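Local coordinates for membrane protein (Acinetobacter baumannii AB307-0294, PDB 5DL5) that forms a beta-barrel channel of the OprD porin family in the outer membrane and probably admits small molecules, antibiotics among them, at residues A[153-156]-A[160-163]. Numbering follows the deposited sequence.
Sequences TSHE and LEVV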
ATOM      1  N   THR A 153      18.884  -5.598  -5.894  1.00 32.06           N
ATOM      2  CA  THR A 153      17.942  -6.001  -6.900  1.00 35.64           C
ATOM      3  C   THR A 153      18.727  -6.615  -8.076  1.00 37.66           C
ATOM      4  O   THR A 153      19.507  -5.947  -8.742  1.00 34.31           O
ATOM      5  CB  THR A 153      17.089  -4.849  -7.407  1.00 37.05           C
ATOM      6  OG1 THR A 153      16.427  -4.296  -6.284  1.00 38.17           O
ATOM      7  CG2 THR A 153      16.003  -5.340  -8.356  1.00 43.75           C
ATOM      8  N   SER A 154      18.447  -7.871  -8.311  1.00 33.99           N
ATOM      9  CA  SER A 154      19.089  -8.641  -9.326  1.00 36.83           C
ATOM     10  C   SER A 154      18.202  -9.140 -10.450  1.00 36.28           C
ATOM     11  O   SER A 154      17.149  -9.866 -10.253  1.00 34.83           O
ATOM     12  CB  SER A 154      19.802  -9.788  -8.627  1.00 39.08           C
ATOM     13  OG  SER A 154      20.408 -10.492  -9.632  1.00 43.89           O
ATOM     14  N   HIS A 155      18.599  -8.762 -11.643  1.00 36.62           N
ATOM     15  CA  HIS A 155      17.996  -9.255 -12.832  1.00 37.85           C
ATOM     16  C   HIS A 155      18.978 -10.061 -13.649  1.00 39.60           C
ATOM     17  O   HIS A 155      18.922  -9.979 -14.876  1.00 39.77           O
ATOM     18  CB  HIS A 155      17.520  -8.111 -13.656  1.00 41.04           C
ATOM     19  CG  HIS A 155      16.504  -7.244 -13.020  1.00 44.16           C
ATOM     20  ND1 HIS A 155      16.532  -5.872 -13.157  1.00 51.93           N
ATOM     21  CD2 HIS A 155      15.374  -7.532 -12.322  1.00 47.71           C
ATOM     22  CE1 HIS A 155      15.487  -5.340 -12.537  1.00 53.19           C
ATOM     23  NE2 HIS A 155      14.753  -6.331 -12.046  1.00 50.54           N
ATOM     24  N   GLU A 156      19.839 -10.860 -13.020  1.00 39.93           N
ATOM     25  CA  GLU A 156      20.845 -11.647 -13.766  1.00 43.89           C
ATOM     26  C   GLU A 156      20.170 -12.762 -14.599  1.00 50.67           C
ATOM     27  O   GLU A 156      20.771 -13.220 -15.531  1.00 49.47           O
ATOM     28  CB  GLU A 156      21.941 -12.277 -12.849  1.00 42.90           C
ATOM     29  CG  GLU A 156      22.727 -11.272 -11.965  1.00 43.25           C
ATOM     30  CD  GLU A 156      23.555 -10.241 -12.765  1.00 46.36           C
ATOM     31  OE1 GLU A 156      23.846 -10.497 -13.969  1.00 44.75           O
ATOM     32  OE2 GLU A 156      23.990  -9.169 -12.211  1.00 47.00           O
ATOM     33  N   LEU A 160      13.314 -12.837 -14.297  1.00 44.66           N
ATOM     34  CA  LEU A 160      13.352 -13.087 -12.895  1.00 42.03           C
ATOM     35  C   LEU A 160      13.975 -11.921 -12.166  1.00 42.71           C
ATOM     36  O   LEU A 160      15.146 -11.582 -12.468  1.00 41.79           O
ATOM     37  CB  LEU A 160      14.176 -14.325 -12.641  1.00 40.54           C
ATOM     38  CG  LEU A 160      14.342 -14.574 -11.106  1.00 40.50           C
ATOM     39  CD1 LEU A 160      13.103 -15.275 -10.499  1.00 41.83           C
ATOM     40  CD2 LEU A 160      15.501 -15.425 -10.971  1.00 41.96           C
ATOM     41  N   GLU A 161      13.264 -11.405 -11.165  1.00 38.70           N
ATOM     42  CA  GLU A 161      13.781 -10.421 -10.258  1.00 39.11           C
ATOM     43  C   GLU A 161      13.930 -10.972  -8.847  1.00 37.78           C
ATOM     44  O   GLU A 161      12.989 -11.590  -8.334  1.00 37.80           O
ATOM     45  CB  GLU A 161      12.893  -9.188 -10.202  1.00 39.89           C
ATOM     46  CG  GLU A 161      13.488  -8.077  -9.355  1.00 40.76           C
ATOM     47  CD  GLU A 161      12.565  -6.861  -9.255  1.00 51.57           C
ATOM     48  OE1 GLU A 161      11.468  -6.960  -8.646  1.00 65.68           O
ATOM     49  OE2 GLU A 161      12.870  -5.816  -9.859  1.00 57.94           O
ATOM     50  N   VAL A 162      15.125 -10.868  -8.302  1.00 34.25           N
ATOM     51  CA  VAL A 162      15.434 -11.307  -6.951  1.00 33.89           C
ATOM     52  C   VAL A 162      15.852 -10.087  -6.163  1.00 34.25           C
ATOM     53  O   VAL A 162      16.650  -9.249  -6.646  1.00 32.21           O
ATOM     54  CB  VAL A 162      16.529 -12.405  -6.926  1.00 36.57           C
ATOM     55  CG1 VAL A 162      16.898 -12.708  -5.519  1.00 40.37           C
ATOM     56  CG2 VAL A 162      16.147 -13.700  -7.636  1.00 37.75           C
ATOM     57  N   VAL A 163      15.355  -9.995  -4.930  1.00 32.00           N
ATOM     58  CA  VAL A 163      15.694  -8.917  -4.041  1.00 31.79           C
ATOM     59  C   VAL A 163      16.154  -9.432  -2.698  1.00 31.27           C
ATOM     60  O   VAL A 163      15.762 -10.517  -2.269  1.00 29.64           O
ATOM     61  CB  VAL A 163      14.500  -7.945  -3.842  1.00 32.71           C
ATOM     62  CG1 VAL A 163      14.091  -7.388  -5.197  1.00 34.97           C
ATOM     63  CG2 VAL A 163      13.243  -8.626  -3.303  1.00 34.06           C
TER
HETATM   64  O   HOH W   1      17.415 -12.350 -11.926  1.00 40.45           O
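Ser154 and Val162 form an antiparallel hydrogen-bonded pair: Ser154 N donates to Val162 O at 2.8 Å, nearly straight, and Val162 N returns a bond to Ser154 O at 3.0 Å. Thr153 and Val163 follow as a non-hydrogen-bonded pair, their side chains alongside each other with Thr153 OG1 4.0 Å from Val163 CG1. Two CA-H...O contacts, from Thr153 to Val162 O and from Glu161 to Ser154 O, supplement the ladder. Towards the turn the direct pairing gives way to a water that lies 3.0 Å from Ser154 O and also close to Leu160 O.

Among side chains, His155 NE2 donates to Glu161 OE2 at 2.9 Å, meeting its anti side from somewhat out of the carboxylate plane. OE2 is also tilted from the ring plane, which fits the bent N-H...O angle of 150°; ring and carboxylate planes differ by 15°. With CG anti to its backbone N (chi1 -174°), Glu161 runs extended past the ring edge, its CG 3.6 Å from His155 CD2. From the strand of His155, Thr153 CG2 packs 3.5 Å from the same Glu161 OE2. The other ring nitrogen, His155 ND1, is hydrogen-bonded to Glu17 OE2, consistent with a fixed ring orientation.

Backbone hydrogen bonds of Thr153 with Thr122 and of Val163 with Gly194 continue the pairing outward, placing this beta hairpin in the meander of an OprD-type outer-membrane barrel.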